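Local coordinates for phosphosugar isomerase (PDB 5UQI), which probably interconverts arabinose 5-phosphate and ribulose 5-phosphate through a SIS (sugar isomerase) domain, and binds arabinose 5-phosphate in this crystal, at residues A[13-24]-A[141-149]; A[38-49]-A[88-97]. One frame throughout, in Å; residues are numbered along the deposited sequence.

Interaction 1 of 2, residues A[13-24]-A[141-149]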
loop_
_atom_site.group_PDB
_atom_site.type_symbol
_atom_site.label_atom_id
_atom_site.label_comp_id
_atom_site.label_asym_id
_atom_site.label_seq_id
_atom_site.Cartn_x
_atom_site.Cartn_y
_atom_site.Cartn_z
ATOM N N PHE A 13 -7.892 21.316 4.829
ATOM C CA PHE A 13 -7.924 19.868 4.653
ATOM C C PHE A 13 -6.604 19.394 4.057
ATOM O O PHE A 13 -6.104 18.321 4.414
ATOM C CB PHE A 13 -9.107 19.475 3.779
ATOM C CG PHE A 13 -10.456 19.683 4.439
ATOM C CD1 PHE A 13 -10.796 19.036 5.629
ATOM C CD2 PHE A 13 -11.395 20.520 3.856
ATOM C CE1 PHE A 13 -12.058 19.241 6.241
ATOM C CE2 PHE A 13 -12.673 20.690 4.445
ATOM C CZ PHE A 13 -13.001 20.080 5.645
ATOM N N MET A 14 -6.067 20.153 3.095
ATOM C CA MET A 14 -4.760 19.838 2.510
ATOM C C MET A 14 -3.675 19.798 3.551
ATOM O O MET A 14 -2.837 18.904 3.555
ATOM C CB MET A 14 -4.375 20.822 1.365
ATOM C CG MET A 14 -5.376 20.854 0.229
ATOM S SD MET A 14 -4.667 21.884 -1.084
ATOM C CE MET A 14 -3.216 20.995 -1.634
ATOM N N HIS A 15 -3.735 20.777 4.466
ATOM C CA HIS A 15 -2.742 20.827 5.505
ATOM C C HIS A 15 -2.824 19.619 6.461
ATOM O O HIS A 15 -1.754 19.119 6.868
ATOM C CB HIS A 15 -2.930 22.149 6.279
ATOM C CG HIS A 15 -2.041 22.274 7.474
ATOM N ND1 HIS A 15 -0.687 22.517 7.381
ATOM C CD2 HIS A 15 -2.324 22.180 8.794
ATOM C CE1 HIS A 15 -0.172 22.554 8.599
ATOM N NE2 HIS A 15 -1.144 22.371 9.473
ATOM N N ASN A 16 -4.051 19.138 6.757
ATOM C CA ASN A 16 -4.200 17.947 7.600
ATOM C C ASN A 16 -3.467 16.778 6.915
ATOM O O ASN A 16 -2.786 15.974 7.581
ATOM C CB ASN A 16 -5.678 17.577 7.803
ATOM C CG ASN A 16 -6.353 18.492 8.798
ATOM O OD1 ASN A 16 -5.666 19.293 9.443
ATOM N ND2 ASN A 16 -7.665 18.374 8.947
ATOM N N GLU A 17 -3.638 16.657 5.603
ATOM C CA GLU A 17 -2.954 15.533 4.888
ATOM C C GLU A 17 -1.445 15.680 4.875
ATOM O O GLU A 17 -0.682 14.723 5.094
ATOM C CB GLU A 17 -3.497 15.329 3.433
ATOM C CG GLU A 17 -4.957 14.962 3.438
ATOM C CD GLU A 17 -5.385 14.278 2.166
ATOM O OE1 GLU A 17 -4.509 13.930 1.339
ATOM O OE2 GLU A 17 -6.607 14.146 2.000
ATOM N N LEU A 18 -0.999 16.925 4.714
ATOM C CA LEU A 18 0.411 17.235 4.764
ATOM C C LEU A 18 0.982 16.805 6.130
ATOM O O LEU A 18 2.042 16.190 6.158
ATOM C CB LEU A 18 0.593 18.745 4.540
ATOM C CG LEU A 18 2.046 19.302 4.515
ATOM C CD1 LEU A 18 2.704 19.042 3.173
ATOM C CD2 LEU A 18 2.064 20.803 4.790
ATOM N N LYS A 19 0.275 17.118 7.211
ATOM C CA LYS A 19 0.764 16.752 8.559
ATOM C C LYS A 19 0.903 15.241 8.720
ATOM O O LYS A 19 1.865 14.756 9.314
ATOM C CB LYS A 19 -0.137 17.309 9.646
ATOM C CG LYS A 19 0.046 18.812 9.832
ATOM C CD LYS A 19 -0.854 19.275 10.990
ATOM C CE LYS A 19 -0.314 18.835 12.362
ATOM N NZ LYS A 19 -1.394 18.589 13.368
ATOM N N ALA A 20 -0.076 14.523 8.191
ATOM C CA ALA A 20 -0.056 13.039 8.300
ATOM C C ALA A 20 1.174 12.471 7.587
ATOM O O ALA A 20 1.799 11.528 8.064
ATOM C CB ALA A 20 -1.369 12.502 7.730
ATOM N N VAL A 21 1.507 13.028 6.436
ATOM C CA VAL A 21 2.710 12.592 5.698
ATOM C C VAL A 21 3.977 12.899 6.517
ATOM O O VAL A 21 4.830 12.034 6.699
ATOM C CB VAL A 21 2.765 13.211 4.302
ATOM C CG1 VAL A 21 4.079 12.891 3.583
ATOM C CG2 VAL A 21 1.555 12.700 3.499
ATOM N N GLU A 22 4.014 14.099 7.086
ATOM C CA GLU A 22 5.158 14.518 7.889
ATOM C C GLU A 22 5.373 13.583 9.059
ATOM O O GLU A 22 6.538 13.289 9.346
ATOM C CB GLU A 22 4.925 15.938 8.462
ATOM C CG GLU A 22 5.102 17.091 7.511
ATOM C CD GLU A 22 5.007 18.474 8.211
ATOM O OE1 GLU A 22 4.521 18.558 9.349
ATOM O OE2 GLU A 22 5.396 19.500 7.597
ATOM N N GLU A 23 4.294 13.141 9.715
ATOM C CA GLU A 23 4.308 12.264 10.901
ATOM C C GLU A 23 5.046 11.008 10.496
ATOM O O GLU A 23 5.882 10.497 11.234
ATOM C CB GLU A 23 2.910 11.871 11.370
ATOM C CG GLU A 23 1.989 13.020 11.762
ATOM C CD GLU A 23 2.288 13.630 13.116
ATOM O OE1 GLU A 23 2.959 12.969 13.950
ATOM O OE2 GLU A 23 1.824 14.775 13.344
ATOM N N VAL A 24 4.781 10.533 9.270
ATOM C CA VAL A 24 5.410 9.284 8.799
ATOM C C VAL A 24 6.892 9.474 8.424
ATOM O O VAL A 24 7.723 8.624 8.785
ATOM C CB VAL A 24 4.600 8.615 7.620
ATOM C CG1 VAL A 24 5.346 7.405 7.067
ATOM C CG2 VAL A 24 3.210 8.225 8.125
ATOM N N ILE A 141 2.173 1.739 9.242
ATOM C CA ILE A 141 2.142 3.083 8.662
ATOM C C ILE A 141 1.156 3.845 9.542
ATOM O O ILE A 141 -0.049 3.821 9.285
ATOM C CB ILE A 141 1.660 3.053 7.205
ATOM C CG1 ILE A 141 2.583 2.111 6.384
ATOM C CG2 ILE A 141 1.629 4.508 6.667
ATOM C CD1 ILE A 141 2.222 1.930 4.925
ATOM N N PRO A 142 1.677 4.526 10.582
ATOM C CA PRO A 142 0.810 5.138 11.579
ATOM C C PRO A 142 0.043 6.342 10.981
ATOM O O PRO A 142 0.623 7.173 10.254
ATOM C CB PRO A 142 1.802 5.570 12.676
ATOM C CG PRO A 142 3.063 5.861 11.931
ATOM C CD PRO A 142 3.086 4.960 10.722
ATOM N N VAL A 143 -1.255 6.370 11.238
ATOM C CA VAL A 143 -2.108 7.474 10.835
ATOM C C VAL A 143 -2.999 7.794 12.030
ATOM O O VAL A 143 -3.851 6.991 12.404
ATOM C CB VAL A 143 -2.971 7.128 9.589
ATOM C CG1 VAL A 143 -3.845 8.330 9.195
ATOM C CG2 VAL A 143 -2.101 6.640 8.409
ATOM N N LYS A 144 -2.769 8.967 12.601
ATOM C CA LYS A 144 -3.442 9.491 13.806
ATOM C C LYS A 144 -4.954 9.683 13.667
ATOM O O LYS A 144 -5.742 9.271 14.542
ATOM C CB LYS A 144 -2.782 10.840 14.218
ATOM C CG LYS A 144 -2.049 11.636 13.096
ATOM C CD LYS A 144 -2.938 12.516 12.169
ATOM C CE LYS A 144 -2.144 13.568 11.372
ATOM N NZ LYS A 144 -2.945 14.514 10.515
ATOM N N SER A 145 -5.341 10.343 12.576
ATOM C CA SER A 145 -6.703 10.803 12.330
ATOM C C SER A 145 -6.889 10.919 10.818
ATOM O O SER A 145 -5.911 10.918 10.058
ATOM C CB SER A 145 -6.890 12.199 12.931
ATOM O OG SER A 145 -8.274 12.532 12.993
ATOM N N GLU A 146 -8.134 11.049 10.392
ATOM C CA GLU A 146 -8.414 11.477 9.004
ATOM C C GLU A 146 -8.555 12.989 8.939
ATOM O O GLU A 146 -8.489 13.647 9.976
ATOM C CB GLU A 146 -9.640 10.768 8.434
ATOM C CG GLU A 146 -9.486 9.244 8.367
ATOM C CD GLU A 146 -8.451 8.706 7.371
ATOM O OE1 GLU A 146 -7.706 9.491 6.684
ATOM O OE2 GLU A 146 -8.389 7.455 7.298
ATOM N N ALA A 147 -8.706 13.541 7.730
ATOM C CA ALA A 147 -8.690 15.000 7.562
ATOM C C ALA A 147 -10.041 15.629 7.859
ATOM O O ALA A 147 -10.101 16.835 8.099
ATOM C CB ALA A 147 -8.212 15.366 6.143
ATOM N N ASP A 148 -11.116 14.836 7.856
ATOM C CA ASP A 148 -12.473 15.405 8.016
ATOM C C ASP A 148 -12.761 15.613 9.514
ATOM O O ASP A 148 -12.108 14.986 10.353
ATOM C CB ASP A 148 -13.556 14.523 7.348
ATOM C CG ASP A 148 -13.549 13.056 7.829
ATOM O OD1 ASP A 148 -12.450 12.445 7.938
ATOM O OD2 ASP A 148 -14.677 12.508 8.103
ATOM N N ASN A 149 -13.731 16.464 9.857
ATOM C CA ASN A 149 -14.008 16.724 11.288
ATOM C C ASN A 149 -14.430 15.467 12.038
ATOM O O ASN A 149 -14.011 15.258 13.185
ATOM C CB ASN A 149 -15.002 17.867 11.469
ATOM C CG ASN A 149 -14.386 19.231 11.148
ATOM O OD1 ASN A 149 -13.441 19.352 10.338
ATOM N ND2 ASN A 149 -14.931 20.278 11.772
HETATM O O HOH W 1 0.187 9.722 9.529
#
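Asn16, Ala20 and Val24, one helical turn apart on helix 3-25, face Ala147, Val143 and Pro142 of an irregular loop that runs back along the helix, the closest CA pair being Asn16 and Ala147 at 5.4 Å. Asn16 holds the loop at Ala147. Its ND2 donates to Ala147 O at 3.0 Å, and that oxygen lies in the plane of the Asn16 amide. The bond is bent, with an angle of 144° at the hydrogen. Ala147 O also lies 3.4 Å from Phe13 CD1, at the ring edge. Nearer the backbone, Asn16 CB packs on Ala147 CB. Lys144 reaches the middle of the segment. Its chain bends at chi2 (82°), then runs extended, which lays CE against the methyl group of Ala20 and brings NZ to Asn16 O. Lys144 NZ to Asn16 O, 3.3 Å, is a weak bond, and Asn16 O also accepts the helical bond from Ala20 N. The carboxylate of Glu23 stays 5.6 Å from Lys144 NZ, measured from OE2, so no salt bridge forms. Near strand 137-140, a water donates to both Ala20 O and Pro142 O. Val24 CG2 lies 3.5 Å from Pro142 O and also meets Ile141 CG2. Beyond the two segments, Ala20 and Val24 touch helix 156-175, and Glu17 OE1 bonds Thr159. Asp148 OD2 and OD1 accept from the backbone N of Leu152 and Ala153; its side chain is about 9 Å from the bound sugar phosphate. The contact thus joins the N-terminal helix to the loop that leads from the last strand of the SIS sheet toward helix 156-175. Only the Asn16 side-chain amide gives a firm direct hydrogen bond; the lysine link is weak, the Pro142 link runs through water, and apolar contacts accompany them.

Interaction 2 of 2, residues A[38-49]-A[88-97]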
loop_
_atom_site.group_PDB
_atom_site.type_symbol
_atom_site.label_atom_id
_atom_site.label_comp_id
_atom_site.label_asym_id
_atom_site.label_seq_id
_atom_site.Cartn_x
_atom_site.Cartn_y
_atom_site.Cartn_z
ATOM N N VAL A 38 12.922 -8.039 1.116
ATOM C CA VAL A 38 11.912 -9.058 0.739
ATOM C C VAL A 38 11.468 -8.790 -0.686
ATOM O O VAL A 38 11.418 -9.706 -1.496
ATOM C CB VAL A 38 10.670 -9.062 1.634
ATOM C CG1 VAL A 38 9.572 -9.966 1.067
ATOM C CG2 VAL A 38 11.008 -9.495 3.071
ATOM N N LEU A 39 11.142 -7.522 -0.983
ATOM C CA LEU A 39 10.740 -7.196 -2.368
ATOM C C LEU A 39 11.808 -7.460 -3.428
ATOM O O LEU A 39 11.510 -7.936 -4.526
ATOM C CB LEU A 39 10.112 -5.802 -2.495
ATOM C CG LEU A 39 8.856 -5.664 -1.609
ATOM C CD1 LEU A 39 8.437 -4.179 -1.564
ATOM C CD2 LEU A 39 7.637 -6.495 -2.114
ATOM N N GLN A 40 13.075 -7.228 -3.060
ATOM C CA GLN A 40 14.169 -7.497 -3.998
ATOM C C GLN A 40 14.335 -8.979 -4.304
ATOM O O GLN A 40 14.851 -9.337 -5.371
ATOM C CB GLN A 40 15.469 -6.962 -3.391
ATOM C CG GLN A 40 15.584 -5.447 -3.527
ATOM C CD GLN A 40 16.897 -4.912 -2.981
ATOM O OE1 GLN A 40 17.358 -5.340 -1.935
ATOM N NE2 GLN A 40 17.454 -3.926 -3.662
ATOM N N SER A 41 13.920 -9.813 -3.352
ATOM C CA SER A 41 14.037 -11.257 -3.421
ATOM C C SER A 41 12.926 -11.861 -4.247
ATOM O O SER A 41 13.025 -13.031 -4.669
ATOM C CB SER A 41 14.058 -11.878 -2.006
ATOM O OG SER A 41 12.748 -12.011 -1.431
ATOM N N CYS A 42 11.869 -11.077 -4.531
ATOM C CA CYS A 42 10.694 -11.636 -5.215
ATOM C C CYS A 42 11.059 -12.125 -6.601
ATOM O O CYS A 42 11.572 -11.348 -7.409
ATOM C CB CYS A 42 9.581 -10.584 -5.223
ATOM S SG CYS A 42 8.080 -11.131 -6.059
ATOM N N GLN A 43 10.841 -13.405 -6.865
ATOM C CA GLN A 43 11.096 -13.961 -8.174
ATOM C C GLN A 43 9.870 -13.973 -9.079
ATOM O O GLN A 43 9.966 -14.316 -10.249
ATOM C CB GLN A 43 11.596 -15.401 -7.970
ATOM C CG GLN A 43 12.904 -15.450 -7.204
ATOM C CD GLN A 43 13.436 -16.859 -7.142
ATOM O OE1 GLN A 43 13.689 -17.491 -8.173
ATOM N NE2 GLN A 43 13.584 -17.374 -5.934
ATOM N N GLY A 44 8.708 -13.630 -8.507
ATOM C CA GLY A 44 7.475 -13.592 -9.314
ATOM C C GLY A 44 6.990 -12.137 -9.346
ATOM O O GLY A 44 7.791 -11.228 -9.498
ATOM N N LYS A 45 5.681 -11.951 -9.245
ATOM C CA LYS A 45 5.120 -10.620 -9.227
ATOM C C LYS A 45 4.765 -10.194 -7.805
ATOM O O LYS A 45 4.548 -11.043 -6.941
ATOM C CB LYS A 45 3.846 -10.640 -10.068
ATOM C CG LYS A 45 4.220 -11.025 -11.525
ATOM C CD LYS A 45 3.232 -10.530 -12.560
ATOM C CE LYS A 45 3.353 -11.351 -13.819
ATOM N NZ LYS A 45 4.518 -10.915 -14.617
ATOM N N VAL A 46 4.745 -8.880 -7.565
ATOM C CA VAL A 46 4.234 -8.319 -6.322
ATOM C C VAL A 46 2.732 -8.099 -6.492
ATOM O O VAL A 46 2.327 -7.326 -7.337
ATOM C CB VAL A 46 4.966 -7.007 -5.917
ATOM C CG1 VAL A 46 4.383 -6.394 -4.657
ATOM C CG2 VAL A 46 6.488 -7.264 -5.802
ATOM N N VAL A 47 1.940 -8.820 -5.702
ATOM C CA VAL A 47 0.464 -8.759 -5.901
ATOM C C VAL A 47 -0.085 -7.936 -4.783
ATOM O O VAL A 47 0.078 -8.262 -3.598
ATOM C CB VAL A 47 -0.146 -10.150 -5.880
ATOM C CG1 VAL A 47 -1.668 -10.052 -6.025
ATOM C CG2 VAL A 47 0.464 -11.017 -6.964
ATOM N N PHE A 48 -0.739 -6.814 -5.143
ATOM C CA PHE A 48 -1.341 -5.946 -4.125
ATOM C C PHE A 48 -2.812 -6.306 -3.979
ATOM O O PHE A 48 -3.509 -6.492 -4.995
ATOM C CB PHE A 48 -1.271 -4.457 -4.563
ATOM C CG PHE A 48 0.066 -3.827 -4.387
ATOM C CD1 PHE A 48 1.028 -3.926 -5.394
ATOM C CD2 PHE A 48 0.319 -3.060 -3.215
ATOM C CE1 PHE A 48 2.305 -3.314 -5.218
ATOM C CE2 PHE A 48 1.583 -2.439 -3.049
ATOM C CZ PHE A 48 2.531 -2.523 -4.069
ATOM N N ILE A 49 -3.278 -6.361 -2.721
ATOM C CA ILE A 49 -4.686 -6.706 -2.479
ATOM C C ILE A 49 -5.244 -5.662 -1.524
ATOM O O ILE A 49 -4.635 -5.301 -0.485
ATOM C CB ILE A 49 -4.797 -8.125 -1.783
ATOM C CG1 ILE A 49 -4.232 -9.180 -2.722
ATOM C CG2 ILE A 49 -6.269 -8.386 -1.424
ATOM C CD1 ILE A 49 -4.361 -10.627 -2.159
ATOM N N VAL A 88 -2.558 -15.726 -8.084
ATOM C CA VAL A 88 -1.359 -15.675 -7.208
ATOM C C VAL A 88 -0.713 -17.057 -7.276
ATOM O O VAL A 88 -1.365 -18.054 -6.981
ATOM C CB VAL A 88 -1.765 -15.355 -5.743
ATOM C CG1 VAL A 88 -0.536 -15.360 -4.820
ATOM C CG2 VAL A 88 -2.501 -14.012 -5.687
ATOM N N ALA A 89 0.528 -17.087 -7.724
ATOM C CA ALA A 89 1.266 -18.363 -7.861
ATOM C C ALA A 89 2.505 -18.401 -6.982
ATOM O O ALA A 89 2.847 -17.432 -6.373
ATOM C CB ALA A 89 1.614 -18.607 -9.313
ATOM N N LYS A 90 3.179 -19.555 -6.930
ATOM C CA LYS A 90 4.138 -19.809 -5.836
ATOM C C LYS A 90 5.191 -18.735 -5.504
ATOM O O LYS A 90 5.431 -18.468 -4.310
ATOM C CB LYS A 90 4.824 -21.178 -6.031
ATOM C CG LYS A 90 5.596 -21.349 -7.324
ATOM C CD LYS A 90 6.566 -22.536 -7.269
ATOM C CE LYS A 90 5.915 -23.813 -7.769
ATOM N NZ LYS A 90 6.922 -24.895 -7.967
ATOM N N ASP A 91 5.797 -18.154 -6.536
ATOM C CA ASP A 91 6.887 -17.162 -6.382
ATOM C C ASP A 91 6.390 -15.727 -6.103
ATOM O O ASP A 91 7.212 -14.827 -5.856
ATOM C CB ASP A 91 7.737 -17.086 -7.653
ATOM C CG ASP A 91 8.512 -18.395 -7.941
ATOM O OD1 ASP A 91 9.005 -19.015 -6.987
ATOM O OD2 ASP A 91 8.609 -18.763 -9.125
ATOM N N ASP A 92 5.064 -15.508 -6.163
ATOM C CA ASP A 92 4.577 -14.135 -5.980
ATOM C C ASP A 92 4.603 -13.739 -4.534
ATOM O O ASP A 92 4.500 -14.597 -3.647
ATOM C CB ASP A 92 3.134 -14.027 -6.475
ATOM C CG ASP A 92 2.992 -14.272 -8.003
ATOM O OD1 ASP A 92 3.981 -14.175 -8.782
ATOM O OD2 ASP A 92 1.882 -14.690 -8.434
ATOM N N VAL A 93 4.822 -12.452 -4.287
ATOM C CA VAL A 93 4.805 -11.904 -2.924
ATOM C C VAL A 93 3.568 -11.060 -2.845
ATOM O O VAL A 93 3.331 -10.315 -3.803
ATOM C CB VAL A 93 6.074 -11.073 -2.629
ATOM C CG1 VAL A 93 5.972 -10.257 -1.329
ATOM C CG2 VAL A 93 7.282 -12.032 -2.699
ATOM N N VAL A 94 2.842 -11.110 -1.732
ATOM C CA VAL A 94 1.514 -10.451 -1.600
ATOM C C VAL A 94 1.641 -9.313 -0.612
ATOM O O VAL A 94 2.147 -9.506 0.530
ATOM C CB VAL A 94 0.422 -11.479 -1.180
ATOM C CG1 VAL A 94 -0.920 -10.791 -1.039
ATOM C CG2 VAL A 94 0.318 -12.617 -2.167
ATOM N N ILE A 95 1.174 -8.107 -1.004
ATOM C CA ILE A 95 1.083 -7.007 -0.072
ATOM C C ILE A 95 -0.390 -6.747 0.140
ATOM O O ILE A 95 -1.109 -6.413 -0.815
ATOM C CB ILE A 95 1.755 -5.711 -0.606
ATOM C CG1 ILE A 95 3.276 -5.949 -0.811
ATOM C CG2 ILE A 95 1.487 -4.549 0.294
ATOM C CD1 ILE A 95 4.047 -4.755 -1.416
ATOM N N LEU A 96 -0.869 -6.885 1.361
ATOM C CA LEU A 96 -2.273 -6.619 1.643
ATOM C C LEU A 96 -2.386 -5.279 2.362
ATOM O O LEU A 96 -1.719 -5.027 3.377
ATOM C CB LEU A 96 -2.861 -7.694 2.570
ATOM C CG LEU A 96 -2.797 -9.085 1.925
ATOM C CD1 LEU A 96 -1.656 -9.954 2.523
ATOM C CD2 LEU A 96 -4.138 -9.811 2.004
ATOM N N ILE A 97 -3.217 -4.364 1.844
ATOM C CA ILE A 97 -3.339 -3.007 2.374
ATOM C C ILE A 97 -4.666 -2.839 3.039
ATOM O O ILE A 97 -5.717 -3.080 2.431
ATOM C CB ILE A 97 -3.172 -1.934 1.230
ATOM C CG1 ILE A 97 -1.806 -2.077 0.576
ATOM C CG2 ILE A 97 -3.369 -0.538 1.873
ATOM C CD1 ILE A 97 -1.573 -0.979 -0.502
HETATM O O HOH W 2 9.631 -15.108 -4.782
HETATM O O HOH W 3 8.602 -16.426 -11.600
#
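Leu39, on helix 32-41, sets CD2 against Val93 and Ile95, whose strand lies beside strand 46-49 in the parallel sheet of the SIS fold. Leu39 also touches helix 156-175, so it sits between helix and sheet. Cys42 follows in the turn out of the helix. Its SG, anti to the backbone N (chi1 179°), meets Val93 CG2 at 3.6 Å. Gln43 N reaches Asp91 O through a water, and Gly44 N makes a weak bond to the same oxygen. Lys45 O accepts from Val93 N, which opens the regular pairing. Val46 CG1 rests on Ile95 CD1 at 3.6 Å, on the face that also carries Phe48. Val47 N donates to Val93 O, and Val47 O accepts from Ile95 N; its side chain, on the other face, packs on Val88. The Phe48 ring lies alongside Ile95, meets Ile97 CD1 at its edge and stacks edge-to-face with Phe65. Ile49 N donates to Ile95 O, Ile49 O accepts from Ile97 N, and Ile49 CD1 packs on Val94 CG1. The side chain of Ile97 lies about 6 Å from the bound arabinose 5-phosphate. Where the strands start, Asp92 OD1 accepts from Lys45 N across the contact at 2.8 Å. Asp92 OD2 takes Ala89 N within its own turn, also at 2.8 Å, and the two donors approach from opposite faces of the carboxylate, each well out of its plane.

How the interactions relate
The centres of the two interactions are 28 Å apart, on opposite sides of the chain's centre, and their nearest atoms stay about 7 Å apart. Interaction 2 is nested inside the chain loop closed by interaction 1. Helix 3-25 serves interaction 1, and the next helix, 32-41, serves interaction 2. Strands 46-50 and 93-97 are neighbours within the parallel sheet, whereas 141-149 follows its edge strand, 137-140. Helix 156-175 links the two sites, since Ala20 and Val24 touch it at one and Leu39 at the other. Interaction 2 therefore joins two inner strands of the sheet, while interaction 1 fastens the N-terminal helix to its periphery.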